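Local coordinates for protein LYND (Lyngbya aestuarii, PDB 4V1T) that probably catalyses the ATP-dependent cyclodehydration of precursor-peptide residues to azoline heterocycles, as in other YcaO cyclodehydratases, at residues 331-336 / 535-540; 452-457 / 462-467; 541-546 / 698-703; 551-556 / 746-751. One frame throughout, in Å; residues are numbered along the deposited sequence.

How the interactions relate
Three of the four contacts lie along one long helix, 538-561. Interaction 1 is at its N-terminal end, interaction 3 on the next turns and interaction 4 farther down; the centres of interactions 1 and 3 are about 9 Å apart, those of 3 and 4 about 20 Å. Interactions 1 and 3 touch, and a salt bridge from Lys335 to Asp700 ties them together. Interaction 2, the most local in sequence, falls within the span of chain that interaction 1 closes and sits about 16 Å from interaction 4, centre to centre. The segments of interactions 3 and 4 alternate along the chain. The helix, with Asn536 of the ADP pocket just before it and Gln544 on it, thus gathers chain from 331-336, 698-703 and 746-751.

Interaction 1 (331-336 / 535-540); sequences ESRPKQ and GNTLEE
Glu539 uses both carboxylate oxygens to hold the extended segment 331-336. Its OE1 accepts from the backbone N of Glu331 at 3.3 Å, a nearly straight bond that reaches the oxygen from above the carboxylate plane. Its OE2 takes NE of Arg333 at 3.0 Å in a salt bridge. That oxygen lies in the guanidinium plane, whereas the nitrogen stands well above the carboxylate, and the two flat groups are 57° apart. A bend at chi2 of Arg333 (-65°) folds the chain back so that NE faces the helix, and its CD slides past the methyl CG2 of Thr537 at 3.8 Å, with that methyl over one guanidinium face. The side chain of Glu331 adds charge alone: its OE2 is 3.5 Å from NH2 of Arg333 but far out of the guanidinium plane, completing a small salt-bridge network. The site is the beginning of helix 538-561, just after strand 532-535, where Thr537 is the N-cap and its OG1 accepts from Glu540 N at 3.0 Å. Next to it Glu540 OE2 collects two donors of Asn536, the backbone N at 3.1 Å and the side-chain ND2 at 2.9 Å, the latter on its syn lone pair. The other oxygen, OE1, is taken by Gly345 N. Asn536 belongs to the ADP pocket: OD1 pairs with Thr351 OG1, and ND2 also makes a weak bond to N1 of the nucleotide. On the loop side, Asp696 receives the backbone N of Arg333 and OG of Ser332.

Interaction 2 (452-457 / 462-467); sequences HPEQCL and GQYANR
Tyr464 reaches out from helix 461-465 and rests its phenol oxygen against two side chains of helix 454-457. The OH meets CG of Glu454 and CD1 of Leu457, each at 3.8 Å, so it touches carbon on both. Leu457 runs at about a right angle to the tyrosine and offers it one methyl branch. Glu454 instead crosses at a slant, extended beyond CG, and its CD comes obliquely to within 4.2 Å of CE2 of Tyr464; the carboxylate and ring planes are 50° apart. Both Glu454 and Tyr464 place CG opposite the carbonyl carbon (chi1 -67° and -86°), which sends the two chains toward each other; the nearest CA atoms, of Glu454 and Tyr464, are 10.9 Å apart. The backbone N of Glu454 donates to His452 ND1 at 3.2 Å, in the plane of the imidazole, a capping bond from a residue ahead of the turn that leads into the helix. Behind this turn Pro453 and Leu457 rest on Leu511 of helix 509-512, while Phe485 stacks edge-to-face with the imidazole of His452. The carboxylate of Glu454 has a long, weak ion pair with Arg484, a residue that also touches Tyr464. Carbon surface meets the phenol, and the contact across these two segments is therefore van der Waals, with no directional polar bond between them.

Interaction 3 (541-546 / 698-703); sequences AILQGF and YTDVMT
Leu543 and Val701 make the main apolar contact between these helices: CB of Leu543 lies 3.7 Å from CG1 of Val701, and CD1 of the leucine approaches the same methyl at 4.1 Å. With CG turned opposite its own backbone N (chi1 -179°), Leu543 leans over the facing helix and its second branch, CD2, comes to 4.1 Å from CB of Asp700. The leucine therefore spans two consecutive residues, slanting across both. Ile542 adds a looser touch, CG2 to CB of Val701 at 4.5 Å. Helix 538-561 and helix 697-710 pack here with their directions running broadly the same way, inside the YcaO domain beside the nucleotide pocket; the axes of segments 541-546 and 698-703 approach to 9.3 Å at 36°. Gln544, one residue on from Leu543, touches ADP, and the side chain of Leu543 is about 9 Å from it. Ile697 and Cys704 extend the greasy seam along Leu543, as Cys704 and Ala708 do along Phe546. The polar bonds are made within a helix or to neighbouring loops. Asp700 meets the leucine through its CB alone; its carboxylate forms a salt bridge with Lys335 and also accepts from Ser694 N. Within helix 697-710 the carbonyl O of Thr699 has two donors, Thr703 OG1 at 2.6 Å and Thr703 N at 3.0 Å, which arrive from opposite faces of its plane.

Interaction 4 (551-556 / 746-751); sequences ERDGVA and EGRLYD. With PO4 (phosphate ion), chain P.
Asp553 OD2 is held by two donors, NE of Arg748 at 2.9 Å and the backbone N of Arg738. The other oxygen, OD1, takes NH2 of Arg748, also at 2.9 Å and almost perfectly straight (178°), so the arginine grips the carboxylate side-on with two nitrogens. Both oxygens lie near the guanidinium plane, yet that plane is turned 45° from the carboxylate. NE meets OD2 on the syn side but tilted out of the carboxylate plane, and NH2 reaches OD1 from farther above it. A bend at chi3 (50°) turns the NE/NH2 edge of the Arg748 guanidinium to Asp553, and Asp600 forms a second salt bridge to NH2, so the positive group is shared by two acidic side chains. Next to the pair, Leu749 extends its CD1 methyl onto Ala556, 3.5 Å from the carbonyl O and 4.1 Å from CB. Arg552, on the same turn, takes no part across the contact: its NH1 makes a weak bond to Glu551 OE2, NE donates to Asn530 OD1, and NH2 has a weak bond of 3.4 Å to O1 of a phosphate ion that probably came from the crystallisation liquor. The contact joins helix 538-561 to the start of helix 748-755, where Gly747 is the N-cap; Glu551 and Val555 pack on strand 621-626, and Asn561, at the end of the long helix, donates to Leu749 O.

Interaction 1 (331-336 / 535-540)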
# COMPACT_ATOMS: atom_id res chain seq x y z
N GLU B 331 -25.92 5.29 -21.09
CA GLU B 331 -25.41 6.52 -21.66
C GLU B 331 -23.96 6.35 -22.11
O GLU B 331 -23.31 5.37 -21.76
CB GLU B 331 -25.50 7.65 -20.62
CG GLU B 331 -24.85 7.31 -19.29
CD GLU B 331 -25.06 8.40 -18.25
OE1 GLU B 331 -26.13 8.40 -17.61
OE2 GLU B 331 -24.16 9.25 -18.09
N SER B 332 -23.48 7.31 -22.88
CA SER B 332 -22.14 7.28 -23.44
C SER B 332 -21.04 7.25 -22.38
O SER B 332 -20.96 8.12 -21.51
CB SER B 332 -21.93 8.50 -24.35
OG SER B 332 -20.57 8.64 -24.72
N ARG B 333 -20.19 6.23 -22.47
CA ARG B 333 -19.02 6.11 -21.60
C ARG B 333 -17.76 6.04 -22.45
O ARG B 333 -17.42 4.98 -22.97
CB ARG B 333 -19.13 4.87 -20.71
CG ARG B 333 -20.31 4.90 -19.74
CD ARG B 333 -20.17 5.99 -18.70
NE ARG B 333 -21.28 5.99 -17.75
CZ ARG B 333 -21.51 6.95 -16.86
NH1 ARG B 333 -20.71 8.01 -16.79
NH2 ARG B 333 -22.55 6.86 -16.04
N PRO B 334 -17.07 7.18 -22.64
CA PRO B 334 -15.85 7.18 -23.45
C PRO B 334 -14.71 6.38 -22.82
O PRO B 334 -14.40 6.55 -21.64
CB PRO B 334 -15.49 8.68 -23.54
CG PRO B 334 -16.76 9.40 -23.27
CD PRO B 334 -17.50 8.55 -22.28
N LYS B 335 -14.09 5.51 -23.62
CA LYS B 335 -12.90 4.78 -23.19
C LYS B 335 -11.71 5.72 -23.13
O LYS B 335 -11.51 6.54 -24.04
CB LYS B 335 -12.60 3.63 -24.14
CG LYS B 335 -13.76 2.68 -24.40
CD LYS B 335 -13.36 1.62 -25.42
CE LYS B 335 -14.57 0.81 -25.90
NZ LYS B 335 -14.32 0.22 -27.24
N GLN B 336 -10.91 5.61 -22.07
CA GLN B 336 -9.71 6.42 -21.92
C GLN B 336 -8.56 5.55 -21.40
O GLN B 336 -8.52 4.35 -21.65
CB GLN B 336 -9.95 7.60 -20.95
CG GLN B 336 -10.99 8.61 -21.42
CD GLN B 336 -10.49 9.50 -22.55
OE1 GLN B 336 -9.40 9.29 -23.11
NE2 GLN B 336 -11.28 10.51 -22.90
N GLY B 535 -17.87 -3.46 -12.92
CA GLY B 535 -17.25 -2.40 -13.70
C GLY B 535 -17.42 -1.06 -13.04
O GLY B 535 -18.24 -0.91 -12.14
N ASN B 536 -16.66 -0.09 -13.50
CA ASN B 536 -16.73 1.26 -12.97
C ASN B 536 -18.04 1.93 -13.36
O ASN B 536 -18.47 2.89 -12.72
CB ASN B 536 -15.53 2.08 -13.44
CG ASN B 536 -14.22 1.52 -12.93
OD1 ASN B 536 -13.79 1.82 -11.82
ND2 ASN B 536 -13.57 0.70 -13.75
N THR B 537 -18.66 1.43 -14.42
CA THR B 537 -19.97 1.89 -14.86
C THR B 537 -20.84 0.68 -15.19
O THR B 537 -20.33 -0.42 -15.33
CB THR B 537 -19.87 2.78 -16.10
OG1 THR B 537 -19.61 1.97 -17.25
CG2 THR B 537 -18.76 3.82 -15.96
N LEU B 538 -22.14 0.90 -15.32
CA LEU B 538 -23.06 -0.16 -15.69
C LEU B 538 -22.71 -0.73 -17.05
O LEU B 538 -22.69 -1.94 -17.24
CB LEU B 538 -24.51 0.35 -15.72
CG LEU B 538 -25.31 0.33 -14.42
CD1 LEU B 538 -26.67 0.95 -14.66
CD2 LEU B 538 -25.45 -1.09 -13.87
N GLU B 539 -22.45 0.15 -18.01
CA GLU B 539 -22.23 -0.29 -19.39
C GLU B 539 -20.90 -1.03 -19.51
O GLU B 539 -20.73 -1.87 -20.38
CB GLU B 539 -22.30 0.88 -20.38
CG GLU B 539 -21.92 2.25 -19.84
CD GLU B 539 -23.04 2.92 -19.06
OE1 GLU B 539 -24.17 3.00 -19.58
OE2 GLU B 539 -22.79 3.37 -17.92
N GLU B 540 -19.97 -0.71 -18.62
CA GLU B 540 -18.69 -1.40 -18.56
C GLU B 540 -18.90 -2.82 -18.07
O GLU B 540 -18.34 -3.78 -18.61
CB GLU B 540 -17.74 -0.66 -17.61
CG GLU B 540 -16.27 -0.79 -17.95
CD GLU B 540 -15.40 0.04 -17.00
OE1 GLU B 540 -15.28 1.26 -17.22
OE2 GLU B 540 -14.87 -0.54 -16.02

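Interaction 2 (452-457 / 462-467)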
# COMPACT_ATOMS: atom_id res chain seq x y z
N HIS B 452 -39.10 -18.80 -19.28
CA HIS B 452 -39.04 -20.10 -18.64
C HIS B 452 -37.58 -20.41 -18.28
O HIS B 452 -36.70 -20.21 -19.10
CB HIS B 452 -39.60 -21.18 -19.57
CG HIS B 452 -40.01 -22.44 -18.87
ND1 HIS B 452 -39.10 -23.34 -18.37
CD2 HIS B 452 -41.23 -22.94 -18.59
CE1 HIS B 452 -39.74 -24.35 -17.81
NE2 HIS B 452 -41.04 -24.13 -17.93
N PRO B 453 -37.33 -20.88 -17.04
CA PRO B 453 -35.95 -21.14 -16.62
C PRO B 453 -35.20 -22.10 -17.55
O PRO B 453 -33.99 -22.01 -17.67
CB PRO B 453 -36.11 -21.73 -15.22
CG PRO B 453 -37.53 -22.16 -15.12
CD PRO B 453 -38.29 -21.20 -15.97
N GLU B 454 -35.92 -23.01 -18.20
CA GLU B 454 -35.29 -24.00 -19.08
C GLU B 454 -34.70 -23.38 -20.33
O GLU B 454 -33.82 -23.97 -20.96
CB GLU B 454 -36.30 -25.08 -19.46
CG GLU B 454 -36.72 -25.96 -18.29
CD GLU B 454 -37.60 -27.13 -18.71
OE1 GLU B 454 -37.46 -27.62 -19.85
OE2 GLU B 454 -38.43 -27.55 -17.90
N GLN B 455 -35.16 -22.19 -20.70
CA GLN B 455 -34.57 -21.45 -21.81
C GLN B 455 -33.14 -21.00 -21.50
O GLN B 455 -32.33 -20.74 -22.40
CB GLN B 455 -35.43 -20.24 -22.15
CG GLN B 455 -36.75 -20.58 -22.80
CD GLN B 455 -37.52 -19.33 -23.17
OE1 GLN B 455 -37.06 -18.52 -23.97
NE2 GLN B 455 -38.70 -19.16 -22.57
N CYS B 456 -32.82 -20.89 -20.22
CA CYS B 456 -31.49 -20.47 -19.81
C CYS B 456 -30.62 -21.67 -19.48
O CYS B 456 -29.46 -21.72 -19.87
CB CYS B 456 -31.59 -19.54 -18.61
SG CYS B 456 -32.53 -18.05 -18.97
N LEU B 457 -31.19 -22.65 -18.77
CA LEU B 457 -30.43 -23.80 -18.29
C LEU B 457 -30.03 -24.71 -19.43
O LEU B 457 -28.87 -25.07 -19.56
CB LEU B 457 -31.24 -24.57 -17.25
CG LEU B 457 -31.64 -23.80 -15.99
CD1 LEU B 457 -32.57 -24.64 -15.12
CD2 LEU B 457 -30.42 -23.35 -15.19
N GLY B 462 -33.37 -36.19 -21.09
CA GLY B 462 -32.72 -37.34 -20.49
C GLY B 462 -32.01 -36.97 -19.20
O GLY B 462 -32.05 -37.71 -18.22
N GLN B 463 -31.37 -35.81 -19.19
CA GLN B 463 -30.64 -35.36 -18.01
C GLN B 463 -31.58 -35.17 -16.83
O GLN B 463 -31.27 -35.57 -15.71
CB GLN B 463 -29.90 -34.05 -18.29
CG GLN B 463 -28.57 -34.24 -19.00
CD GLN B 463 -27.88 -32.92 -19.23
OE1 GLN B 463 -28.34 -32.09 -20.01
NE2 GLN B 463 -26.78 -32.69 -18.53
N TYR B 464 -32.73 -34.56 -17.09
CA TYR B 464 -33.73 -34.34 -16.05
C TYR B 464 -34.28 -35.66 -15.52
O TYR B 464 -34.39 -35.85 -14.32
CB TYR B 464 -34.88 -33.49 -16.58
CG TYR B 464 -34.66 -32.00 -16.50
CD1 TYR B 464 -34.32 -31.39 -15.30
CD2 TYR B 464 -34.83 -31.19 -17.61
CE1 TYR B 464 -34.13 -30.02 -15.21
CE2 TYR B 464 -34.65 -29.82 -17.53
CZ TYR B 464 -34.30 -29.24 -16.33
OH TYR B 464 -34.13 -27.89 -16.23
N ALA B 465 -34.63 -36.56 -16.43
CA ALA B 465 -35.21 -37.84 -16.06
C ALA B 465 -34.28 -38.67 -15.18
O ALA B 465 -34.74 -39.31 -14.23
CB ALA B 465 -35.58 -38.63 -17.31
N ASN B 466 -32.99 -38.64 -15.50
CA ASN B 466 -32.00 -39.45 -14.79
C ASN B 466 -31.16 -38.63 -13.83
O ASN B 466 -30.09 -39.07 -13.40
CB ASN B 466 -31.09 -40.16 -15.81
CG ASN B 466 -31.88 -40.94 -16.84
OD1 ASN B 466 -32.82 -41.65 -16.51
ND2 ASN B 466 -31.52 -40.79 -18.11
N ARG B 467 -31.67 -37.46 -13.46
CA ARG B 467 -30.88 -36.46 -12.75
C ARG B 467 -30.29 -36.96 -11.44
O ARG B 467 -29.18 -36.60 -11.09
CB ARG B 467 -31.73 -35.22 -12.46
CG ARG B 467 -32.88 -35.43 -11.49
CD ARG B 467 -33.60 -34.12 -11.21
NE ARG B 467 -32.80 -33.22 -10.38
CZ ARG B 467 -32.77 -33.25 -9.05
NH1 ARG B 467 -33.51 -34.13 -8.38
NH2 ARG B 467 -32.00 -32.41 -8.40

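Interaction 3 (541-546 / 698-703)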
# COMPACT_ATOMS: atom_id res chain seq x y z
N ALA B 541 -19.71 -2.96 -17.04
CA ALA B 541 -20.00 -4.26 -16.46
C ALA B 541 -20.82 -5.13 -17.42
O ALA B 541 -20.60 -6.34 -17.52
CB ALA B 541 -20.73 -4.08 -15.14
N ILE B 542 -21.78 -4.51 -18.11
CA ILE B 542 -22.60 -5.22 -19.08
C ILE B 542 -21.76 -5.77 -20.23
O ILE B 542 -21.94 -6.90 -20.65
CB ILE B 542 -23.71 -4.31 -19.64
CG1 ILE B 542 -24.74 -4.01 -18.55
CG2 ILE B 542 -24.40 -4.98 -20.83
CD1 ILE B 542 -25.75 -2.95 -18.94
N LEU B 543 -20.85 -4.94 -20.74
CA LEU B 543 -19.98 -5.34 -21.84
C LEU B 543 -19.16 -6.58 -21.46
O LEU B 543 -19.09 -7.55 -22.21
CB LEU B 543 -19.03 -4.21 -22.22
CG LEU B 543 -18.08 -4.49 -23.39
CD1 LEU B 543 -18.84 -4.88 -24.64
CD2 LEU B 543 -17.20 -3.28 -23.66
N GLN B 544 -18.53 -6.53 -20.29
CA GLN B 544 -17.73 -7.64 -19.83
C GLN B 544 -18.59 -8.88 -19.63
O GLN B 544 -18.19 -9.98 -19.99
CB GLN B 544 -17.01 -7.28 -18.53
CG GLN B 544 -16.03 -8.34 -18.04
CD GLN B 544 -14.89 -8.58 -19.01
OE1 GLN B 544 -14.11 -7.67 -19.29
NE2 GLN B 544 -14.80 -9.80 -19.54
N GLY B 545 -19.78 -8.70 -19.05
CA GLY B 545 -20.69 -9.80 -18.80
C GLY B 545 -21.08 -10.49 -20.09
O GLY B 545 -21.08 -11.72 -20.17
N PHE B 546 -21.41 -9.69 -21.10
CA PHE B 546 -21.77 -10.20 -22.42
C PHE B 546 -20.61 -11.02 -23.00
O PHE B 546 -20.81 -12.14 -23.48
CB PHE B 546 -22.13 -9.05 -23.38
CG PHE B 546 -22.77 -9.50 -24.65
CD1 PHE B 546 -22.00 -9.92 -25.72
CD2 PHE B 546 -24.15 -9.53 -24.77
CE1 PHE B 546 -22.60 -10.36 -26.89
CE2 PHE B 546 -24.75 -9.96 -25.94
CZ PHE B 546 -23.98 -10.38 -27.00
N TYR B 698 -20.49 2.30 -24.37
CA TYR B 698 -21.93 2.19 -24.62
C TYR B 698 -22.24 1.78 -26.05
O TYR B 698 -23.17 1.02 -26.30
CB TYR B 698 -22.62 3.51 -24.29
CG TYR B 698 -24.08 3.54 -24.66
CD1 TYR B 698 -24.97 2.63 -24.11
CD2 TYR B 698 -24.57 4.47 -25.55
CE1 TYR B 698 -26.31 2.64 -24.45
CE2 TYR B 698 -25.91 4.50 -25.89
CZ TYR B 698 -26.77 3.58 -25.34
OH TYR B 698 -28.10 3.61 -25.69
N THR B 699 -21.48 2.30 -27.00
CA THR B 699 -21.67 1.94 -28.39
C THR B 699 -21.31 0.47 -28.57
O THR B 699 -21.92 -0.23 -29.37
CB THR B 699 -20.82 2.82 -29.33
OG1 THR B 699 -21.14 4.20 -29.10
CG2 THR B 699 -21.10 2.48 -30.79
N ASP B 700 -20.32 0.01 -27.82
CA ASP B 700 -19.84 -1.36 -27.93
C ASP B 700 -20.86 -2.38 -27.44
O ASP B 700 -20.96 -3.45 -28.01
CB ASP B 700 -18.53 -1.54 -27.18
CG ASP B 700 -17.33 -1.06 -27.98
OD1 ASP B 700 -17.54 -0.35 -28.99
OD2 ASP B 700 -16.19 -1.39 -27.61
N VAL B 701 -21.62 -2.05 -26.39
CA VAL B 701 -22.62 -2.99 -25.88
C VAL B 701 -23.83 -3.03 -26.82
O VAL B 701 -24.42 -4.08 -27.03
CB VAL B 701 -23.10 -2.67 -24.43
CG1 VAL B 701 -21.92 -2.33 -23.54
CG2 VAL B 701 -24.13 -1.56 -24.40
N MET B 702 -24.19 -1.87 -27.38
CA MET B 702 -25.29 -1.81 -28.32
C MET B 702 -24.91 -2.52 -29.62
O MET B 702 -25.76 -2.97 -30.37
CB MET B 702 -25.74 -0.36 -28.57
CG MET B 702 -26.41 0.31 -27.36
SD MET B 702 -27.58 -0.73 -26.44
CE MET B 702 -28.93 -0.86 -27.62
N THR B 703 -23.61 -2.63 -29.86
CA THR B 703 -23.12 -3.43 -30.97
C THR B 703 -23.33 -4.92 -30.66
O THR B 703 -23.69 -5.70 -31.54
CB THR B 703 -21.63 -3.18 -31.23
OG1 THR B 703 -21.41 -1.78 -31.41
CG2 THR B 703 -21.16 -3.93 -32.48

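Interaction 4 (551-556 / 746-751)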
# COMPACT_ATOMS: atom_id res chain seq x y z
N GLU B 551 -17.83 -16.13 -24.54
CA GLU B 551 -16.68 -16.95 -24.18
C GLU B 551 -17.10 -18.37 -23.83
O GLU B 551 -16.55 -19.33 -24.36
CB GLU B 551 -15.93 -16.33 -22.99
CG GLU B 551 -14.81 -17.18 -22.39
CD GLU B 551 -14.45 -16.71 -21.00
OE1 GLU B 551 -14.28 -15.49 -20.79
OE2 GLU B 551 -14.35 -17.56 -20.10
N ARG B 552 -18.09 -18.50 -22.94
CA ARG B 552 -18.51 -19.82 -22.45
C ARG B 552 -19.20 -20.60 -23.56
O ARG B 552 -19.01 -21.81 -23.69
CB ARG B 552 -19.47 -19.72 -21.27
CG ARG B 552 -19.21 -18.62 -20.28
CD ARG B 552 -17.96 -18.81 -19.45
NE ARG B 552 -18.19 -18.31 -18.10
CZ ARG B 552 -17.25 -18.05 -17.21
NH1 ARG B 552 -15.97 -18.19 -17.52
NH2 ARG B 552 -17.59 -17.62 -16.01
N ASP B 553 -20.02 -19.89 -24.35
CA ASP B 553 -20.70 -20.48 -25.49
C ASP B 553 -19.67 -21.06 -26.45
O ASP B 553 -19.79 -22.21 -26.87
CB ASP B 553 -21.59 -19.44 -26.18
CG ASP B 553 -22.37 -20.01 -27.34
OD1 ASP B 553 -21.81 -20.07 -28.46
OD2 ASP B 553 -23.55 -20.39 -27.13
N GLY B 554 -18.66 -20.26 -26.78
CA GLY B 554 -17.59 -20.69 -27.66
C GLY B 554 -16.86 -21.91 -27.14
O GLY B 554 -16.56 -22.85 -27.90
N VAL B 555 -16.56 -21.91 -25.84
CA VAL B 555 -15.88 -23.04 -25.22
C VAL B 555 -16.78 -24.27 -25.28
O VAL B 555 -16.33 -25.36 -25.63
CB VAL B 555 -15.49 -22.73 -23.75
CG1 VAL B 555 -14.99 -24.00 -23.04
CG2 VAL B 555 -14.40 -21.67 -23.70
N ALA B 556 -18.05 -24.08 -24.95
CA ALA B 556 -19.01 -25.20 -24.93
C ALA B 556 -19.05 -25.90 -26.29
O ALA B 556 -18.99 -27.12 -26.36
CB ALA B 556 -20.39 -24.71 -24.55
N GLU B 746 -31.29 -29.31 -26.33
CA GLU B 746 -31.25 -28.95 -27.74
C GLU B 746 -30.97 -27.45 -27.93
O GLU B 746 -31.27 -26.64 -27.06
CB GLU B 746 -32.58 -29.32 -28.43
CG GLU B 746 -33.79 -28.51 -27.98
CD GLU B 746 -35.10 -29.02 -28.57
OE1 GLU B 746 -35.11 -30.08 -29.22
OE2 GLU B 746 -36.14 -28.36 -28.37
N GLY B 747 -30.39 -27.10 -29.07
CA GLY B 747 -30.10 -25.72 -29.40
C GLY B 747 -28.72 -25.50 -30.02
O GLY B 747 -28.24 -26.28 -30.83
N ARG B 748 -28.10 -24.40 -29.61
CA ARG B 748 -26.85 -23.95 -30.20
C ARG B 748 -25.71 -24.97 -30.10
O ARG B 748 -24.87 -25.06 -31.00
CB ARG B 748 -26.42 -22.63 -29.54
CG ARG B 748 -27.32 -21.44 -29.83
CD ARG B 748 -26.84 -20.18 -29.13
NE ARG B 748 -25.42 -19.94 -29.36
CZ ARG B 748 -24.93 -19.29 -30.41
NH1 ARG B 748 -25.73 -18.82 -31.36
NH2 ARG B 748 -23.62 -19.12 -30.52
N LEU B 749 -25.68 -25.71 -29.00
CA LEU B 749 -24.61 -26.69 -28.77
C LEU B 749 -24.50 -27.67 -29.94
O LEU B 749 -23.40 -28.03 -30.35
CB LEU B 749 -24.86 -27.44 -27.46
CG LEU B 749 -23.74 -28.39 -27.02
CD1 LEU B 749 -22.47 -27.62 -26.65
CD2 LEU B 749 -24.21 -29.23 -25.85
N TYR B 750 -25.65 -28.07 -30.47
CA TYR B 750 -25.70 -29.01 -31.58
C TYR B 750 -25.67 -28.29 -32.93
O TYR B 750 -25.03 -28.75 -33.87
CB TYR B 750 -26.98 -29.88 -31.48
CG TYR B 750 -27.08 -30.67 -30.19
CD1 TYR B 750 -26.55 -31.95 -30.08
CD2 TYR B 750 -27.71 -30.14 -29.07
CE1 TYR B 750 -26.63 -32.67 -28.90
CE2 TYR B 750 -27.79 -30.86 -27.88
CZ TYR B 750 -27.25 -32.11 -27.81
OH TYR B 750 -27.34 -32.82 -26.63
N ASP B 751 -26.37 -27.15 -33.01
CA ASP B 751 -26.67 -26.52 -34.29
C ASP B 751 -25.55 -25.62 -34.85
O ASP B 751 -25.29 -25.64 -36.05
CB ASP B 751 -27.95 -25.68 -34.16
CG ASP B 751 -29.17 -26.52 -33.80
OD1 ASP B 751 -29.00 -27.70 -33.43
OD2 ASP B 751 -30.29 -25.99 -33.88
P PO4 P . -14.27 -16.43 -14.10
O1 PO4 P . -14.80 -17.85 -14.02
O2 PO4 P . -15.42 -15.47 -14.30
O3 PO4 P . -13.30 -16.34 -15.26
O4 PO4 P . -13.60 -16.10 -12.78